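Local atomic coordinates of DisA protein (Sorangium cellulosum, PDB entry 6CCA), a protein that probably transfers methyl groups from S-adenosylmethionine to carbon, building the gem-dimethyl group of a polyketide growing on the disorazol assembly line. Residues E254-T258 against F295-F300; E66-L70 against I111-Y117. All blocks are in the same frame, centred on the assembly; numbering follows the deposited sequence.

Contact 1: E254-T258 against F295-F300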
ATOM      1  N   GLU A 254       9.624  15.226  17.847  1.00 21.55           N
ATOM      2  CA  GLU A 254       8.989  14.059  18.443  1.00 22.31           C
ATOM      3  C   GLU A 254       8.325  13.203  17.336  1.00 22.01           C
ATOM      4  O   GLU A 254       7.555  13.729  16.527  1.00 18.44           O
ATOM      5  CB  GLU A 254       7.912  14.436  19.406  1.00 25.49           C
ATOM      6  CG  GLU A 254       8.218  15.466  20.432  1.00 33.03           C
ATOM      7  CD  GLU A 254       6.929  15.847  21.108  1.00 40.06           C
ATOM      8  OE1 GLU A 254       6.209  16.817  20.646  1.00 38.40           O
ATOM      9  OE2 GLU A 254       6.588  15.023  21.964  1.00 39.40           O
ATOM     10  N   TYR A 255       8.569  11.897  17.337  1.00 18.36           N
ATOM     11  CA  TYR A 255       8.006  11.022  16.361  1.00 16.54           C
ATOM     12  C   TYR A 255       7.145   9.947  17.068  1.00 17.88           C
ATOM     13  O   TYR A 255       7.589   9.292  18.002  1.00 19.24           O
ATOM     14  CB  TYR A 255       9.132  10.402  15.584  1.00 16.29           C
ATOM     15  CG  TYR A 255       8.770   9.588  14.373  1.00 14.72           C
ATOM     16  CD1 TYR A 255       8.277   8.286  14.465  1.00 14.68           C
ATOM     17  CD2 TYR A 255       8.994  10.108  13.094  1.00 15.31           C
ATOM     18  CE1 TYR A 255       7.970   7.534  13.322  1.00 15.08           C
ATOM     19  CE2 TYR A 255       8.681   9.400  11.947  1.00 13.69           C
ATOM     20  CZ  TYR A 255       8.186   8.103  12.045  1.00 14.43           C
ATOM     21  OH  TYR A 255       7.898   7.422  10.861  1.00 16.98           O
ATOM     22  N   PHE A 256       5.886   9.851  16.680  1.00 15.47           N
ATOM     23  CA  PHE A 256       4.991   8.857  17.209  1.00 16.09           C
ATOM     24  C   PHE A 256       4.907   7.656  16.257  1.00 17.02           C
ATOM     25  O   PHE A 256       4.366   7.719  15.131  1.00 18.46           O
ATOM     26  CB  PHE A 256       3.622   9.453  17.445  1.00 16.13           C
ATOM     27  CG  PHE A 256       3.514  10.253  18.718  1.00 17.34           C
ATOM     28  CD1 PHE A 256       4.153  11.490  18.833  1.00 19.19           C
ATOM     29  CD2 PHE A 256       2.808   9.755  19.801  1.00 18.86           C
ATOM     30  CE1 PHE A 256       4.091  12.224  20.027  1.00 22.06           C
ATOM     31  CE2 PHE A 256       2.707  10.503  20.998  1.00 20.55           C
ATOM     32  CZ  PHE A 256       3.393  11.693  21.118  1.00 21.45           C
ATOM     33  N   TYR A 257       5.469   6.543  16.731  1.00 16.43           N
ATOM     34  CA  TYR A 257       5.383   5.234  16.099  1.00 15.21           C
ATOM     35  C   TYR A 257       4.090   4.534  16.573  1.00 15.98           C
ATOM     36  O   TYR A 257       3.974   4.200  17.759  1.00 16.25           O
ATOM     37  CB  TYR A 257       6.647   4.442  16.486  1.00 15.54           C
ATOM     38  CG  TYR A 257       6.803   3.055  15.893  1.00 14.35           C
ATOM     39  CD1 TYR A 257       5.915   2.047  16.127  1.00 16.19           C
ATOM     40  CD2 TYR A 257       7.888   2.754  15.110  1.00 16.93           C
ATOM     41  CE1 TYR A 257       6.106   0.764  15.590  1.00 16.05           C
ATOM     42  CE2 TYR A 257       8.089   1.482  14.628  1.00 15.64           C
ATOM     43  CZ  TYR A 257       7.192   0.504  14.884  1.00 16.22           C
ATOM     44  OH  TYR A 257       7.434  -0.742  14.313  1.00 19.68           O
ATOM     45  N   THR A 258       3.112   4.391  15.690  1.00 14.79           N
ATOM     46  CA  THR A 258       1.805   3.895  16.074  1.00 15.65           C
ATOM     47  C   THR A 258       1.350   2.843  15.136  1.00 19.04           C
ATOM     48  O   THR A 258       1.844   2.760  13.992  1.00 17.00           O
ATOM     49  CB  THR A 258       0.698   4.998  16.160  1.00 17.54           C
ATOM     50  OG1 THR A 258       0.208   5.294  14.877  1.00 16.77           O
ATOM     51  CG2 THR A 258       1.185   6.215  16.843  1.00 16.57           C
ATOM     52  N   PHE A 295      -4.426  10.786  22.074  1.00 24.51           N
ATOM     53  CA  PHE A 295      -3.865  11.700  21.032  1.00 27.09           C
ATOM     54  C   PHE A 295      -4.706  13.003  20.856  1.00 31.82           C
ATOM     55  O   PHE A 295      -5.835  12.979  20.315  1.00 40.50           O
ATOM     56  CB  PHE A 295      -3.908  11.048  19.663  1.00 24.82           C
ATOM     57  CG  PHE A 295      -3.076   9.818  19.563  1.00 27.00           C
ATOM     58  CD1 PHE A 295      -3.615   8.570  19.892  1.00 26.12           C
ATOM     59  CD2 PHE A 295      -1.763   9.900  19.176  1.00 24.83           C
ATOM     60  CE1 PHE A 295      -2.832   7.446  19.820  1.00 26.54           C
ATOM     61  CE2 PHE A 295      -0.975   8.781  19.138  1.00 27.71           C
ATOM     62  CZ  PHE A 295      -1.513   7.561  19.477  1.00 24.84           C
ATOM     63  N   SER A 296      -4.134  14.130  21.167  1.00 27.74           N
ATOM     64  CA  SER A 296      -4.928  15.353  21.114  1.00 28.29           C
ATOM     65  C   SER A 296      -5.102  15.976  19.709  1.00 25.16           C
ATOM     66  O   SER A 296      -4.275  15.770  18.789  1.00 24.96           O
ATOM     67  CB  SER A 296      -4.350  16.344  22.110  1.00 28.11           C
ATOM     68  OG  SER A 296      -2.985  16.482  21.887  1.00 29.22           O
ATOM     69  N   ALA A 297      -6.187  16.711  19.558  1.00 24.14           N
ATOM     70  CA  ALA A 297      -6.417  17.513  18.394  1.00 25.03           C
ATOM     71  C   ALA A 297      -5.327  18.538  18.137  1.00 21.97           C
ATOM     72  O   ALA A 297      -4.783  19.106  19.073  1.00 19.22           O
ATOM     73  CB  ALA A 297      -7.721  18.298  18.539  1.00 27.82           C
ATOM     74  N   GLU A 298      -5.021  18.715  16.867  1.00 20.91           N
ATOM     75  CA  GLU A 298      -3.953  19.556  16.353  1.00 21.14           C
ATOM     76  C   GLU A 298      -2.583  19.415  17.004  1.00 20.57           C
ATOM     77  O   GLU A 298      -1.914  20.364  17.224  1.00 22.95           O
ATOM     78  CB  GLU A 298      -4.358  21.029  16.246  1.00 24.10           C
ATOM     79  CG  GLU A 298      -4.478  21.710  17.555  1.00 25.06           C
ATOM     80  CD  GLU A 298      -4.192  23.203  17.531  1.00 26.48           C
ATOM     81  OE1 GLU A 298      -3.484  23.734  16.690  1.00 26.82           O
ATOM     82  OE2 GLU A 298      -4.663  23.826  18.446  1.00 31.03           O
ATOM     83  N   ARG A 299      -2.189  18.187  17.238  1.00 21.40           N
ATOM     84  CA  ARG A 299      -0.936  17.914  17.852  1.00 23.27           C
ATOM     85  C   ARG A 299       0.209  17.716  16.885  1.00 19.63           C
ATOM     86  O   ARG A 299       1.321  17.854  17.236  1.00 19.83           O
ATOM     87  CB  ARG A 299      -1.034  16.674  18.705  1.00 29.48           C
ATOM     88  CG  ARG A 299      -0.343  16.946  20.015  1.00 39.12           C
ATOM     89  CD  ARG A 299       0.329  15.772  20.638  1.00 44.89           C
ATOM     90  NE  ARG A 299       1.719  16.042  20.880  1.00 46.22           N
ATOM     91  CZ  ARG A 299       2.406  15.458  21.811  1.00 47.77           C
ATOM     92  NH1 ARG A 299       1.809  14.596  22.610  1.00 52.05           N
ATOM     93  NH2 ARG A 299       3.676  15.719  21.924  1.00 45.73           N
ATOM     94  N   PHE A 300      -0.129  17.350  15.670  1.00 16.44           N
ATOM     95  CA  PHE A 300       0.829  16.860  14.721  1.00 16.74           C
ATOM     96  C   PHE A 300       1.079  17.779  13.566  1.00 15.62           C
ATOM     97  O   PHE A 300       0.171  18.240  12.983  1.00 15.26           O
ATOM     98  CB  PHE A 300       0.371  15.495  14.211  1.00 17.72           C
ATOM     99  CG  PHE A 300       0.387  14.459  15.267  1.00 19.70           C
ATOM    100  CD1 PHE A 300       1.564  13.959  15.721  1.00 21.60           C
ATOM    101  CD2 PHE A 300      -0.756  14.088  15.886  1.00 25.81           C
ATOM    102  CE1 PHE A 300       1.603  13.064  16.732  1.00 22.29           C
ATOM    103  CE2 PHE A 300      -0.728  13.171  16.899  1.00 28.52           C
ATOM    104  CZ  PHE A 300       0.461  12.671  17.314  1.00 22.24           C
TER

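Contact 2: E66-L70 against I111-Y117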
ATOM      1  N   GLU A  66      -1.203 -13.535 -14.331  1.00 15.25           N
ATOM      2  CA  GLU A  66      -2.336 -14.093 -15.044  1.00 16.29           C
ATOM      3  C   GLU A  66      -2.182 -15.603 -15.292  1.00 16.01           C
ATOM      4  O   GLU A  66      -3.103 -16.375 -15.034  1.00 16.78           O
ATOM      5  CB  GLU A  66      -2.476 -13.376 -16.391  1.00 17.33           C
ATOM      6  CG  GLU A  66      -2.926 -11.948 -16.229  1.00 18.63           C
ATOM      7  CD  GLU A  66      -2.795 -11.133 -17.508  1.00 22.64           C
ATOM      8  OE1 GLU A  66      -2.172 -11.563 -18.485  1.00 21.59           O
ATOM      9  OE2 GLU A  66      -3.367 -10.053 -17.492  1.00 25.39           O
ATOM     10  N   ASP A  67      -1.018 -15.969 -15.835  1.00 15.33           N
ATOM     11  CA  ASP A  67      -0.683 -17.343 -16.123  1.00 17.03           C
ATOM     12  C   ASP A  67      -0.606 -18.240 -14.884  1.00 16.63           C
ATOM     13  O   ASP A  67      -1.128 -19.334 -14.839  1.00 16.55           O
ATOM     14  CB  ASP A  67       0.625 -17.366 -16.845  1.00 17.30           C
ATOM     15  CG  ASP A  67       0.543 -16.672 -18.252  1.00 23.57           C
ATOM     16  OD1 ASP A  67      -0.555 -16.260 -18.708  1.00 24.47           O
ATOM     17  OD2 ASP A  67       1.602 -16.414 -18.793  1.00 27.36           O
ATOM     18  N   LEU A  68      -0.012 -17.693 -13.825  1.00 17.02           N
ATOM     19  CA  LEU A  68       0.072 -18.359 -12.530  1.00 15.28           C
ATOM     20  C   LEU A  68      -1.314 -18.635 -12.000  1.00 16.49           C
ATOM     21  O   LEU A  68      -1.557 -19.699 -11.425  1.00 15.57           O
ATOM     22  CB  LEU A  68       0.864 -17.419 -11.552  1.00 15.95           C
ATOM     23  CG  LEU A  68       1.327 -18.079 -10.244  1.00 16.52           C
ATOM     24  CD1 LEU A  68       2.247 -19.308 -10.415  1.00 17.20           C
ATOM     25  CD2 LEU A  68       1.970 -16.958  -9.403  1.00 18.28           C
ATOM     26  N   LEU A  69      -2.202 -17.634 -12.109  1.00 14.91           N
ATOM     27  CA  LEU A  69      -3.552 -17.797 -11.673  1.00 17.84           C
ATOM     28  C   LEU A  69      -4.262 -18.931 -12.444  1.00 16.39           C
ATOM     29  O   LEU A  69      -4.951 -19.743 -11.844  1.00 17.27           O
ATOM     30  CB  LEU A  69      -4.314 -16.478 -11.805  1.00 17.45           C
ATOM     31  CG  LEU A  69      -5.766 -16.545 -11.411  1.00 17.28           C
ATOM     32  CD1 LEU A  69      -6.000 -17.037 -10.005  1.00 17.49           C
ATOM     33  CD2 LEU A  69      -6.423 -15.163 -11.591  1.00 17.94           C
ATOM     34  N   LEU A  70      -4.117 -18.967 -13.743  1.00 16.20           N
ATOM     35  CA  LEU A  70      -4.707 -20.083 -14.494  1.00 17.37           C
ATOM     36  C   LEU A  70      -4.190 -21.432 -13.938  1.00 17.49           C
ATOM     37  O   LEU A  70      -4.985 -22.385 -13.689  1.00 17.64           O
ATOM     38  CB  LEU A  70      -4.409 -19.976 -15.948  1.00 18.64           C
ATOM     39  CG  LEU A  70      -5.005 -21.092 -16.845  1.00 19.74           C
ATOM     40  CD1 LEU A  70      -6.501 -21.305 -16.676  1.00 23.04           C
ATOM     41  CD2 LEU A  70      -4.657 -20.827 -18.332  1.00 19.33           C
ATOM     42  N   ILE A 111      -9.724 -11.398 -13.657  1.00 18.93           N
ATOM     43  CA  ILE A 111      -8.328 -11.435 -14.134  1.00 18.90           C
ATOM     44  C   ILE A 111      -8.153 -12.433 -15.295  1.00 18.19           C
ATOM     45  O   ILE A 111      -7.552 -12.083 -16.321  1.00 17.94           O
ATOM     46  CB  ILE A 111      -7.333 -11.838 -13.015  1.00 19.11           C
ATOM     47  CG1 ILE A 111      -7.293 -10.693 -12.000  1.00 20.17           C
ATOM     48  CG2 ILE A 111      -5.981 -12.080 -13.644  1.00 19.65           C
ATOM     49  CD1 ILE A 111      -6.418 -10.886 -10.774  1.00 19.00           C
ATOM     50  N   LEU A 112      -8.701 -13.634 -15.117  1.00 18.27           N
ATOM     51  CA  LEU A 112      -8.636 -14.619 -16.235  1.00 19.50           C
ATOM     52  C   LEU A 112      -9.379 -14.134 -17.510  1.00 18.64           C
ATOM     53  O   LEU A 112      -8.913 -14.333 -18.679  1.00 22.18           O
ATOM     54  CB  LEU A 112      -9.133 -15.963 -15.768  1.00 21.09           C
ATOM     55  CG  LEU A 112      -8.283 -16.665 -14.695  1.00 20.36           C
ATOM     56  CD1 LEU A 112      -8.930 -17.978 -14.287  1.00 23.45           C
ATOM     57  CD2 LEU A 112      -6.867 -16.776 -15.197  1.00 21.49           C
ATOM     58  N   GLU A 113     -10.484 -13.495 -17.299  1.00 20.87           N
ATOM     59  CA  GLU A 113     -11.247 -12.909 -18.400  1.00 25.18           C
ATOM     60  C   GLU A 113     -10.435 -11.840 -19.117  1.00 24.50           C
ATOM     61  O   GLU A 113     -10.324 -11.826 -20.338  1.00 24.58           O
ATOM     62  CB  GLU A 113     -12.572 -12.369 -17.870  1.00 27.82           C
ATOM     63  CG  GLU A 113     -13.458 -11.792 -18.991  1.00 33.64           C
ATOM     64  CD  GLU A 113     -14.580 -10.918 -18.469  1.00 41.64           C
ATOM     65  OE1 GLU A 113     -14.535 -10.374 -17.330  1.00 43.90           O
ATOM     66  OE2 GLU A 113     -15.542 -10.795 -19.210  1.00 41.52           O
ATOM     67  N   GLY A 114      -9.797 -10.938 -18.364  1.00 26.10           N
ATOM     68  CA  GLY A 114      -9.002  -9.891 -18.952  1.00 22.91           C
ATOM     69  C   GLY A 114      -7.762 -10.378 -19.643  1.00 27.12           C
ATOM     70  O   GLY A 114      -7.283  -9.757 -20.610  1.00 27.11           O
ATOM     71  N   ALA A 115      -7.267 -11.549 -19.223  1.00 25.56           N
ATOM     72  CA  ALA A 115      -6.145 -12.163 -19.863  1.00 25.44           C
ATOM     73  C   ALA A 115      -6.528 -12.957 -21.149  1.00 23.74           C
ATOM     74  O   ALA A 115      -5.636 -13.512 -21.771  1.00 25.62           O
ATOM     75  CB  ALA A 115      -5.461 -13.123 -18.870  1.00 23.61           C
ATOM     76  N   GLY A 116      -7.813 -13.094 -21.464  1.00 27.16           N
ATOM     77  CA  GLY A 116      -8.204 -13.872 -22.639  1.00 29.56           C
ATOM     78  C   GLY A 116      -8.356 -15.371 -22.409  1.00 30.50           C
ATOM     79  O   GLY A 116      -8.534 -16.126 -23.363  1.00 28.20           O
ATOM     80  N   TYR A 117      -8.336 -15.835 -21.144  1.00 29.46           N
ATOM     81  CA  TYR A 117      -8.534 -17.241 -20.858  1.00 22.96           C
ATOM     82  C   TYR A 117      -9.963 -17.658 -20.644  1.00 26.14           C
ATOM     83  O   TYR A 117     -10.300 -18.825 -20.879  1.00 27.09           O
ATOM     84  CB  TYR A 117      -7.704 -17.637 -19.606  1.00 22.85           C
ATOM     85  CG  TYR A 117      -6.184 -17.583 -19.768  1.00 22.37           C
ATOM     86  CD1 TYR A 117      -5.549 -18.259 -20.793  1.00 24.82           C
ATOM     87  CD2 TYR A 117      -5.364 -16.906 -18.860  1.00 22.35           C
ATOM     88  CE1 TYR A 117      -4.176 -18.235 -20.964  1.00 24.68           C
ATOM     89  CE2 TYR A 117      -3.992 -16.884 -19.011  1.00 21.76           C
ATOM     90  CZ  TYR A 117      -3.394 -17.567 -20.062  1.00 24.76           C
ATOM     91  OH  TYR A 117      -2.037 -17.565 -20.272  1.00 24.15           O
TER
HETATM   92  O   HOH W   1      -6.227  -9.707 -16.743  1.00 24.13           O

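Contact 1: E254-T258 against F295-F300
Phe256, Phe295, Arg299 and Phe300 meet on one side of the parallel strands of the mixed sheet in a Rossmann-like class I methyltransferase fold. The contact joins strand 253-257 to the loop leading into strand 300-306 and to that strand's first residue, across the intervening strand 226-231, where Phe256 and Phe300 rest on Leu229. The aromatic part is a T-shaped stack: Phe300 turns its edge onto a face of Phe256, with ring centroids 5.4 Å apart and planes at 86°. Phe256 holds CG beside its backbone N (chi1 -80°), which carries the ring toward the loop. The other apolar contacts come from Phe295, whose CE2 lies 4.0 Å from Phe256 CD2 and whose CZ meets the methyl CG2 of Thr258; the Thr258 hydroxyl bonds instead to the carbonyl of Glu230. The polar part belongs to Arg299. Its chain, bent at chi2 and chi3, sets one guanidinium face against the rim atoms CE1 and CZ of Phe256, the two planes steeply inclined and Arg299 NH1 lying 3.6 Å from Phe256 CZ. Arg299 NH2 stands 3.0 Å from Glu254 OE2 in a salt bridge and makes a weak bond, bent to 136°, to Glu254 OE1, which Thr227 also holds.

Contact 2: E66-L70 against I111-Y117
Leu69 and Leu70, consecutive residues of helix 55-75, pack against Ile111 and Leu112 at the end of helix 102-114, a helix-helix contact in the N-terminal helical region. Leu69 CD2 sits 3.7 Å from Ile111 CB and also reaches Leu112 CG, while Leu112 CD2 lies 3.8 Å from the backbone Glu66 O. Leu70 extends its CG away from the backbone N (chi1 -179°), placing CD2 in a CH-pi contact 3.6 Å above the centroid of the Tyr117 ring and only 9° off its normal. Toward the edge, the Ala115 methyl packs over one face of the Glu66 carboxylate, its CB 3.6 Å from Glu66 CD. Helix 102-114 finishes there in a Schellman motif at Gly116, which leads into strand 118-121 and turns Tyr117 back to helix 55-75. Glu66 OE2, salt-bridged to Arg63, accepts a bond from a water that also donates to Ile111 O, linking the two helices. At the outer limit Tyr117 OH donates to Asp67 OD1 over a short 2.5 Å, meeting it 55° out of the carboxylate plane. The tyrosine is thus fixed twice, by a methyl over its face and an anion at its hydroxyl; Lys134, bonded to the same hydroxyl, would probably polarise the phenol and strengthen its bond to Asp67.

Contacts 1 and 2 illustrate buried packing between sequence-distant segments in two parts of one chain. Their centres are 45 Å apart, on opposite sides of the chain's centre, and their nearest atoms remain about 29 Å from each other. Contact 2 closes before contact 1 opens: 66-70 and 111-117 join helices of the N-terminal part, whereas 254-258 and 295-300 lie within the methyltransferase domain. In relatives of this fold, the cofactor binds at the carboxyl ends of the strands, the ends toward which Thr258 and Glu230 lie. A more indirect link is His342, following core strand 330-337, which bonds weakly to Glu66 of contact 2.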